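Local atomic coordinates of putative cell filamentation protein (Bartonella quintana, PDB entry 4LU4), a protein that probably acts as a host-targeted effector whose N-terminal Fic domain belongs to a family of enzymes that typically transfer AMP onto target proteins. Residues A[68-73]-A[160-165]; A[178-183]-A[209-214]; A[133-138]-A[174-179]. All blocks are in the same frame, centred on the assembly; numbering follows the deposited sequence.

How the interactions relate
Interaction 1 lies in the core of the Fic domain, where helix 59-70 packs on helix 159-173 by van der Waals contact alone. Interactions 2 and 3 sit farther out, partly buried, and hold the same element: strand 176-178 pairs with strand 212-214 in interaction 2 and packs against the start of helix 135-152 in interaction 3. Each of these outer contacts has one cross-segment hydrogen bond, backbone to backbone in interaction 2 and from a tyrosine hydroxyl in interaction 3. They share Ile178 and Asp179 and are tied further by Arg135 NH1 to Glu209 O. Interaction 1 meets interaction 2 where the Phe180 ring packs near the Arg164 carbonyl.

Interaction 1. Residues A[68-73]-A[160-165]; sequences CLFHNT and GRTQRM
The Phe70 ring presents its rim to helix 159-173. Near the ring plane, at that edge, lies the hydroxyl of Thr162, with OG1 3.5 Å from Phe70 CE2. Arg161 approaches obliquely, placing its aliphatic CD 4.1 Å from Phe70 CZ, and its guanidinium plane stands 72° to the ring; the two side chains cross at about a right angle. The hydrocarbon part of the arginine thus meets the phenyl group, while its polar end runs on to the hydroxyl of Tyr34. His66, one turn earlier in helix 59-70, stacks on the Phe70 ring.

Thr162 suits a buried helix position because it can satisfy its own hydroxyl. With chi1 at -62°, OG1 lies beside the backbone N and bonds back to Gly158 O in the preceding turn, so that the same oxygen can border an aromatic edge.

Next to this ring, Leu69 offers a branched, purely apolar end. Its CD1 settles on the opposing helix backbone, 3.8 Å from Arg161 O, an oxygen already engaged by Met165 N at 3.1 Å. The same methyl lies 4.3 Å from Met165 CB, and 4.2 Å from Arg161 CB.

Gly160, Arg161 and Arg164 belong to the GNGRxxR part of the Fic signature, so this contact backs the helix that starts in that motif. Helix 30-48 adds a further wall, with Cys37 and Thr41 against Phe70 and Ala45 against Met165, while earlier in helix 59-70 Leu62 and Ile65 touch Thr162, and Ile65 also touches Met165.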
loop_
_atom_site.group_PDB
_atom_site.type_symbol
_atom_site.label_atom_id
_atom_site.label_comp_id
_atom_site.label_asym_id
_atom_site.label_seq_id
_atom_site.Cartn_x
_atom_site.Cartn_y
_atom_site.Cartn_z
ATOM N N CYS A 68 -4.248 -4.504 9.735
ATOM C CA CYS A 68 -3.566 -3.959 10.877
ATOM C C CYS A 68 -3.688 -2.444 10.879
ATOM O O CYS A 68 -3.947 -1.827 11.921
ATOM C CB CYS A 68 -2.097 -4.404 10.935
ATOM S SG CYS A 68 -1.814 -6.178 11.334
ATOM N N LEU A 69 -3.562 -1.814 9.723
ATOM C CA LEU A 69 -3.540 -0.336 9.705
ATOM C C LEU A 69 -4.944 0.262 9.773
ATOM O O LEU A 69 -5.128 1.315 10.359
ATOM C CB LEU A 69 -2.848 0.195 8.448
ATOM C CG LEU A 69 -1.351 -0.037 8.231
ATOM C CD1 LEU A 69 -0.795 0.790 7.091
ATOM C CD2 LEU A 69 -0.514 0.206 9.478
ATOM N N PHE A 70 -5.921 -0.377 9.122
ATOM C CA PHE A 70 -7.270 0.219 8.941
ATOM C C PHE A 70 -8.423 -0.376 9.721
ATOM O O PHE A 70 -9.492 0.203 9.680
ATOM C CB PHE A 70 -7.625 0.266 7.432
ATOM C CG PHE A 70 -6.724 1.178 6.653
ATOM C CD1 PHE A 70 -6.988 2.560 6.567
ATOM C CD2 PHE A 70 -5.586 0.684 6.035
ATOM C CE1 PHE A 70 -6.126 3.426 5.912
ATOM C CE2 PHE A 70 -4.745 1.549 5.346
ATOM C CZ PHE A 70 -5.003 2.900 5.273
ATOM N N HIS A 71 -8.233 -1.463 10.480
ATOM C CA HIS A 71 -9.365 -2.087 11.174
ATOM C C HIS A 71 -10.111 -1.233 12.232
ATOM O O HIS A 71 -11.289 -1.528 12.501
ATOM C CB HIS A 71 -8.980 -3.449 11.788
ATOM C CG HIS A 71 -8.186 -3.346 13.040
ATOM N ND1 HIS A 71 -6.825 -3.213 13.039
ATOM C CD2 HIS A 71 -8.567 -3.350 14.341
ATOM C CE1 HIS A 71 -6.393 -3.156 14.290
ATOM N NE2 HIS A 71 -7.433 -3.237 15.096
ATOM N N ASN A 72 -9.474 -0.216 12.816
ATOM C CA ASN A 72 -10.187 0.727 13.698
ATOM C C ASN A 72 -11.146 1.702 12.974
ATOM O O ASN A 72 -12.008 2.292 13.633
ATOM C CB ASN A 72 -9.243 1.553 14.589
ATOM N N THR A 73 -11.017 1.807 11.648
ATOM C CA THR A 73 -11.735 2.756 10.839
ATOM C C THR A 73 -12.725 2.127 9.851
ATOM O O THR A 73 -13.861 2.649 9.682
ATOM C CB THR A 73 -10.728 3.679 10.087
ATOM O OG1 THR A 73 -9.986 4.449 11.032
ATOM C CG2 THR A 73 -11.429 4.658 9.098
ATOM N N GLY A 160 -2.246 3.852 -0.459
ATOM C CA GLY A 160 -0.924 4.465 -0.325
ATOM C C GLY A 160 -0.216 3.986 0.939
ATOM O O GLY A 160 0.967 3.502 0.911
ATOM N N ARG A 161 -0.885 4.112 2.083
ATOM C CA ARG A 161 -0.215 3.727 3.337
ATOM C C ARG A 161 0.094 2.239 3.440
ATOM O O ARG A 161 1.112 1.851 4.010
ATOM C CB ARG A 161 -1.072 4.109 4.537
ATOM C CG ARG A 161 -1.033 5.566 4.886
ATOM C CD ARG A 161 -2.290 5.950 5.679
ATOM N NE ARG A 161 -2.186 7.321 6.135
ATOM C CZ ARG A 161 -2.358 8.396 5.360
ATOM N NH1 ARG A 161 -2.666 8.255 4.067
ATOM N NH2 ARG A 161 -2.220 9.616 5.882
ATOM N N THR A 162 -0.788 1.413 2.882
ATOM C CA THR A 162 -0.608 -0.028 2.796
ATOM C C THR A 162 0.604 -0.376 1.948
ATOM O O THR A 162 1.482 -1.198 2.336
ATOM C CB THR A 162 -1.877 -0.718 2.267
ATOM O OG1 THR A 162 -2.975 -0.483 3.185
ATOM C CG2 THR A 162 -1.670 -2.180 2.186
ATOM N N GLN A 163 0.665 0.254 0.798
ATOM C CA GLN A 163 1.757 0.025 -0.122
ATOM C C GLN A 163 3.128 0.480 0.437
ATOM O O GLN A 163 4.112 -0.231 0.256
ATOM C CB GLN A 163 1.425 0.740 -1.433
ATOM C CG GLN A 163 2.568 1.125 -2.318
ATOM C CD GLN A 163 2.115 2.078 -3.417
ATOM O OE1 GLN A 163 1.474 3.080 -3.146
ATOM N NE2 GLN A 163 2.461 1.771 -4.653
ATOM N N ARG A 164 3.172 1.660 1.055
ATOM C CA ARG A 164 4.399 2.188 1.694
ATOM C C ARG A 164 4.894 1.255 2.795
ATOM O O ARG A 164 6.111 0.914 2.877
ATOM C CB ARG A 164 4.199 3.596 2.272
ATOM C CG ARG A 164 4.149 4.753 1.230
ATOM C CD ARG A 164 3.797 6.052 2.032
ATOM N NE ARG A 164 2.779 6.574 1.271
ATOM C CZ ARG A 164 1.601 6.984 1.606
ATOM N NH1 ARG A 164 1.208 7.272 2.815
ATOM N NH2 ARG A 164 0.880 7.282 0.578
ATOM N N MET A 165 3.950 0.772 3.588
ATOM C CA MET A 165 4.275 -0.169 4.639
ATOM C C MET A 165 4.820 -1.494 4.070
ATOM O O MET A 165 5.834 -1.983 4.577
ATOM C CB MET A 165 3.107 -0.427 5.646
ATOM C CG MET A 165 3.555 -1.365 6.749
ATOM S SD MET A 165 4.903 -0.751 7.798
ATOM C CE MET A 165 4.106 0.565 8.670
#

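Interaction 2. Residues A[178-183]-A[209-214]; sequences IDFSLI and EDITHP
Ile211 stands at the centre, its CD1 methyl set over one face of the Phe180 ring, 3.7 Å from the ring centroid, in a CH-pi contact. Its CG1 lies between the backbone N and the carbonyl carbon (chi1 70°), which carries CD1 to the ring and to Ile178 CG2, 3.6 Å away. The other branch, CG2, meets Ile183 CD1 at 3.8 Å. A beta-branched residue suits this place, since its two arms fill two directions.

In the backbone, Asp179 N donates to Ile211 O over 2.9 Å. Beside it Ile178 and Thr212 form an antiparallel non-hydrogen-bonded pair of the two-stranded sheet, their side chains on one face.

Farther out, Asp179 OD1 takes two bonds from one face of its carboxylate, from Ser181 N in an Asx turn and from Ser181 OG at 2.6 Å, fixing the turn at Phe180. His213 NE2 donates to Asp210 O at 2.9 Å, and Leu182 CD1 comes obliquely within 3.4 Å of His213 NE2. Asp210 OD2 forms a salt bridge with Arg187 NH1.

The grip is chiefly apolar, with one backbone bond between the segments, continued along the sheet by His213 with Lys177, and polar bonds within each segment shaping its turns.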
loop_
_atom_site.group_PDB
_atom_site.type_symbol
_atom_site.label_atom_id
_atom_site.label_comp_id
_atom_site.label_asym_id
_atom_site.label_seq_id
_atom_site.Cartn_x
_atom_site.Cartn_y
_atom_site.Cartn_z
ATOM N N ILE A 178 13.420 2.178 4.623
ATOM C CA ILE A 178 12.756 2.857 3.521
ATOM C C ILE A 178 11.996 4.001 4.156
ATOM O O ILE A 178 11.052 3.779 4.897
ATOM C CB ILE A 178 11.792 1.931 2.750
ATOM C CG1 ILE A 178 12.494 0.627 2.409
ATOM C CG2 ILE A 178 11.267 2.582 1.457
ATOM C CD1 ILE A 178 13.771 0.773 1.599
ATOM N N ASP A 179 12.419 5.224 3.847
ATOM C CA ASP A 179 11.884 6.402 4.475
ATOM C C ASP A 179 11.176 7.377 3.537
ATOM O O ASP A 179 11.759 8.311 2.987
ATOM C CB ASP A 179 13.030 7.087 5.192
ATOM C CG ASP A 179 12.516 8.188 6.174
ATOM O OD1 ASP A 179 11.306 8.456 6.152
ATOM O OD2 ASP A 179 13.370 8.798 6.855
ATOM N N PHE A 180 9.860 7.224 3.476
ATOM C CA PHE A 180 9.026 8.005 2.563
ATOM C C PHE A 180 8.839 9.441 3.028
ATOM O O PHE A 180 8.500 10.274 2.222
ATOM C CB PHE A 180 7.676 7.331 2.349
ATOM C CG PHE A 180 7.748 6.055 1.531
ATOM C CD1 PHE A 180 7.706 6.120 0.142
ATOM C CD2 PHE A 180 7.740 4.770 2.156
ATOM C CE1 PHE A 180 7.748 4.970 -0.628
ATOM C CE2 PHE A 180 7.800 3.586 1.377
ATOM C CZ PHE A 180 7.849 3.716 -0.019
ATOM N N SER A 181 9.147 9.734 4.296
ATOM C CA SER A 181 9.082 11.091 4.800
ATOM C C SER A 181 10.123 11.999 4.148
ATOM O O SER A 181 9.980 13.189 4.243
ATOM C CB SER A 181 9.270 11.124 6.339
ATOM O OG SER A 181 10.611 10.850 6.734
ATOM N N LEU A 182 11.124 11.437 3.451
ATOM C CA LEU A 182 12.185 12.241 2.792
ATOM C C LEU A 182 11.725 12.928 1.530
ATOM O O LEU A 182 12.389 13.842 1.058
ATOM C CB LEU A 182 13.435 11.383 2.486
ATOM C CG LEU A 182 14.035 10.800 3.757
ATOM C CD1 LEU A 182 15.182 9.813 3.560
ATOM C CD2 LEU A 182 14.404 11.892 4.738
ATOM N N ILE A 183 10.543 12.553 1.058
ATOM C CA ILE A 183 10.096 12.788 -0.276
ATOM C C ILE A 183 8.763 13.559 -0.267
ATOM O O ILE A 183 7.908 13.329 0.590
ATOM C CB ILE A 183 10.015 11.348 -0.952
ATOM C CG1 ILE A 183 10.993 11.245 -2.068
ATOM C CG2 ILE A 183 8.653 10.914 -1.374
ATOM C CD1 ILE A 183 12.379 11.547 -1.635
ATOM N N GLU A 209 16.338 5.491 -4.593
ATOM C CA GLU A 209 17.725 5.695 -4.180
ATOM C C GLU A 209 17.827 6.735 -3.091
ATOM O O GLU A 209 18.704 6.684 -2.208
ATOM C CB GLU A 209 18.577 6.138 -5.367
ATOM C CG GLU A 209 18.876 5.016 -6.328
ATOM C CD GLU A 209 19.924 5.436 -7.309
ATOM O OE1 GLU A 209 20.231 6.659 -7.387
ATOM O OE2 GLU A 209 20.446 4.543 -7.999
ATOM N N ASP A 210 16.949 7.724 -3.171
ATOM C CA ASP A 210 16.881 8.767 -2.128
ATOM C C ASP A 210 16.242 8.292 -0.821
ATOM O O ASP A 210 16.465 8.903 0.218
ATOM C CB ASP A 210 16.064 9.939 -2.652
ATOM C CG ASP A 210 16.833 10.770 -3.664
ATOM O OD1 ASP A 210 18.034 10.476 -3.806
ATOM O OD2 ASP A 210 16.218 11.611 -4.362
ATOM N N ILE A 211 15.367 7.270 -0.877
ATOM C CA ILE A 211 14.723 6.781 0.367
ATOM C C ILE A 211 15.184 5.458 0.948
ATOM O O ILE A 211 14.670 5.098 2.009
ATOM C CB ILE A 211 13.141 6.753 0.298
ATOM C CG1 ILE A 211 12.623 5.682 -0.621
ATOM C CG2 ILE A 211 12.616 8.094 -0.125
ATOM C CD1 ILE A 211 11.099 5.579 -0.580
ATOM N N THR A 212 16.135 4.772 0.304
ATOM C CA THR A 212 16.694 3.512 0.760
ATOM C C THR A 212 18.048 3.670 1.492
ATOM O O THR A 212 19.059 3.979 0.854
ATOM C CB THR A 212 16.876 2.559 -0.463
ATOM O OG1 THR A 212 15.637 2.419 -1.156
ATOM C CG2 THR A 212 17.401 1.202 -0.058
ATOM N N HIS A 213 18.077 3.429 2.811
ATOM C CA HIS A 213 19.261 3.711 3.674
ATOM C C HIS A 213 19.677 2.482 4.452
ATOM O O HIS A 213 18.817 1.848 5.082
ATOM C CB HIS A 213 18.954 4.901 4.604
ATOM C CG HIS A 213 18.568 6.118 3.836
ATOM N ND1 HIS A 213 19.509 6.961 3.274
ATOM C CD2 HIS A 213 17.371 6.528 3.371
ATOM C CE1 HIS A 213 18.902 7.863 2.539
ATOM N NE2 HIS A 213 17.605 7.616 2.570
ATOM N N PRO A 214 20.960 2.099 4.364
ATOM C CA PRO A 214 21.505 0.859 4.936
ATOM C C PRO A 214 21.341 1.010 6.431
ATOM O O PRO A 214 21.520 2.130 6.915
ATOM C CB PRO A 214 22.981 0.828 4.426
ATOM C CG PRO A 214 23.292 2.268 4.042
ATOM C CD PRO A 214 21.974 2.841 3.581
#

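Interaction 3. Residues A[133-138]-A[174-179]; sequences LSRQEF and AGYKID
Ala174 CB rests 4.0 Å from Phe138 CE2, just where helix 159-173 gives way to strand 176-178 through a Schellman motif. A methyl is small enough to come up to the phenyl ring at the end of the helix. Gly175 follows with the positive phi that this helix ending needs and that glycine adopts without strain, and the chain then enters the strand.

Tyr176 carries most of the contact. Its ring slides past Phe138 in the opposite direction, with CD2 over a face of the phenyl ring, 3.7 Å from Phe138 CG; with the planes 43° apart the rings meet obliquely. From the same side of the tyrosine plane, but toward its other edge, the alkyl part of Arg135 crosses obliquely, CG 4.1 Å from Tyr176 CE1. The long ring brings its hydroxyl to the turn ahead of helix 135-152, where Tyr176 OH donates to Leu133 O over 2.7 Å, that oxygen lying in the tyrosine ring plane at its edge. The next residue, Ser134, is the N-cap: its OG accepts from Glu137 N at 3.1 Å, so the tyrosine is anchored just ahead of a capped helix N-terminus. The polar end of Arg135 turns away, its NH1 bonding to Glu209 O and Thr212 O and tying this helix to the end of helix 202-211 and the start of strand 212-214.

Ile178, the last strand residue, joins the apolar side. Phe138, with CG anti to its N (chi1 177°), reaches out from its helix to meet it, and Ile178 CD1 ends 3.7 Å from Phe138 CE1.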
loop_
_atom_site.group_PDB
_atom_site.type_symbol
_atom_site.label_atom_id
_atom_site.label_comp_id
_atom_site.label_asym_id
_atom_site.label_seq_id
_atom_site.Cartn_x
_atom_site.Cartn_y
_atom_site.Cartn_z
ATOM N N LEU A 133 21.276 -7.931 -1.904
ATOM C CA LEU A 133 21.590 -7.077 -3.024
ATOM C C LEU A 133 22.170 -5.795 -2.474
ATOM O O LEU A 133 21.837 -5.449 -1.376
ATOM C CB LEU A 133 20.294 -6.724 -3.747
ATOM C CG LEU A 133 19.481 -7.801 -4.437
ATOM C CD1 LEU A 133 18.207 -7.138 -4.948
ATOM C CD2 LEU A 133 20.302 -8.491 -5.514
ATOM N N SER A 134 23.006 -5.115 -3.247
ATOM C CA SER A 134 23.467 -3.751 -2.962
ATOM C C SER A 134 22.333 -2.782 -2.746
ATOM O O SER A 134 21.161 -3.042 -3.083
ATOM C CB SER A 134 24.376 -3.197 -4.094
ATOM O OG SER A 134 23.661 -2.901 -5.317
ATOM N N ARG A 135 22.684 -1.648 -2.178
ATOM C CA ARG A 135 21.704 -0.605 -1.904
ATOM C C ARG A 135 21.071 -0.195 -3.222
ATOM O O ARG A 135 19.819 -0.193 -3.305
ATOM C CB ARG A 135 22.332 0.616 -1.264
ATOM C CG ARG A 135 21.310 1.538 -0.620
ATOM C CD ARG A 135 21.997 2.831 -0.240
ATOM N NE ARG A 135 22.488 3.597 -1.396
ATOM C CZ ARG A 135 21.747 4.512 -2.013
ATOM N NH1 ARG A 135 20.515 4.816 -1.568
ATOM N NH2 ARG A 135 22.244 5.189 -3.010
ATOM N N GLN A 136 21.905 0.144 -4.211
ATOM C CA GLN A 136 21.397 0.567 -5.546
ATOM C C GLN A 136 20.546 -0.453 -6.215
ATOM O O GLN A 136 19.502 -0.083 -6.750
ATOM C CB GLN A 136 22.475 0.953 -6.571
ATOM C CG GLN A 136 22.832 2.412 -6.438
ATOM C CD GLN A 136 24.027 2.820 -7.284
ATOM O OE1 GLN A 136 24.239 2.329 -8.421
ATOM N NE2 GLN A 136 24.842 3.690 -6.719
ATOM N N GLU A 137 20.979 -1.717 -6.240
ATOM C CA GLU A 137 20.187 -2.744 -6.909
ATOM C C GLU A 137 18.865 -3.001 -6.190
ATOM O O GLU A 137 17.855 -3.261 -6.825
ATOM C CB GLU A 137 20.956 -4.042 -7.043
ATOM C CG GLU A 137 20.309 -5.025 -8.004
ATOM C CD GLU A 137 21.347 -5.769 -8.798
ATOM O OE1 GLU A 137 22.505 -5.314 -8.742
ATOM O OE2 GLU A 137 21.010 -6.760 -9.486
ATOM N N PHE A 138 18.868 -2.918 -4.865
ATOM C CA PHE A 138 17.641 -3.026 -4.095
ATOM C C PHE A 138 16.708 -1.890 -4.510
ATOM O O PHE A 138 15.545 -2.139 -4.729
ATOM C CB PHE A 138 17.837 -2.945 -2.560
ATOM C CG PHE A 138 16.533 -2.985 -1.776
ATOM C CD1 PHE A 138 15.815 -1.824 -1.499
ATOM C CD2 PHE A 138 16.022 -4.178 -1.327
ATOM C CE1 PHE A 138 14.625 -1.861 -0.799
ATOM C CE2 PHE A 138 14.838 -4.241 -0.638
ATOM C CZ PHE A 138 14.123 -3.081 -0.390
ATOM N N ALA A 174 15.555 -6.874 4.302
ATOM C CA ALA A 174 16.808 -6.878 3.590
ATOM C C ALA A 174 17.864 -6.010 4.245
ATOM O O ALA A 174 18.980 -5.894 3.697
ATOM C CB ALA A 174 16.610 -6.427 2.154
ATOM N N GLY A 175 17.557 -5.426 5.404
ATOM C CA GLY A 175 18.545 -4.611 6.113
ATOM C C GLY A 175 18.470 -3.109 5.832
ATOM O O GLY A 175 19.342 -2.396 6.311
ATOM N N TYR A 176 17.429 -2.615 5.148
ATOM C CA TYR A 176 17.319 -1.208 4.738
ATOM C C TYR A 176 16.123 -0.471 5.364
ATOM O O TYR A 176 15.038 -1.024 5.462
ATOM C CB TYR A 176 17.158 -1.083 3.211
ATOM C CG TYR A 176 18.272 -1.706 2.407
ATOM C CD1 TYR A 176 19.567 -1.141 2.416
ATOM C CD2 TYR A 176 18.037 -2.845 1.621
ATOM C CE1 TYR A 176 20.596 -1.709 1.697
ATOM C CE2 TYR A 176 19.082 -3.436 0.894
ATOM C CZ TYR A 176 20.328 -2.849 0.946
ATOM O OH TYR A 176 21.329 -3.403 0.255
ATOM N N LYS A 177 16.338 0.786 5.756
ATOM C CA LYS A 177 15.244 1.647 6.125
ATOM C C LYS A 177 14.710 2.351 4.899
ATOM O O LYS A 177 15.474 3.065 4.230
ATOM C CB LYS A 177 15.729 2.728 7.077
ATOM C CG LYS A 177 14.603 3.594 7.653
ATOM C CD LYS A 177 15.259 4.681 8.526
ATOM C CE LYS A 177 14.429 5.962 8.631
ATOM N NZ LYS A 177 14.513 6.450 10.039
ATOM N N ILE A 178 13.420 2.178 4.623
ATOM C CA ILE A 178 12.756 2.857 3.521
ATOM C C ILE A 178 11.996 4.001 4.156
ATOM O O ILE A 178 11.052 3.779 4.897
ATOM C CB ILE A 178 11.792 1.931 2.750
ATOM C CG1 ILE A 178 12.494 0.627 2.409
ATOM C CG2 ILE A 178 11.267 2.582 1.457
ATOM C CD1 ILE A 178 13.771 0.773 1.599
ATOM N N ASP A 179 12.419 5.224 3.847
ATOM C CA ASP A 179 11.884 6.402 4.475
ATOM C C ASP A 179 11.176 7.377 3.537
ATOM O O ASP A 179 11.759 8.311 2.987
ATOM C CB ASP A 179 13.030 7.087 5.192
ATOM C CG ASP A 179 12.516 8.188 6.174
ATOM O OD1 ASP A 179 11.306 8.456 6.152
ATOM O OD2 ASP A 179 13.370 8.798 6.855
#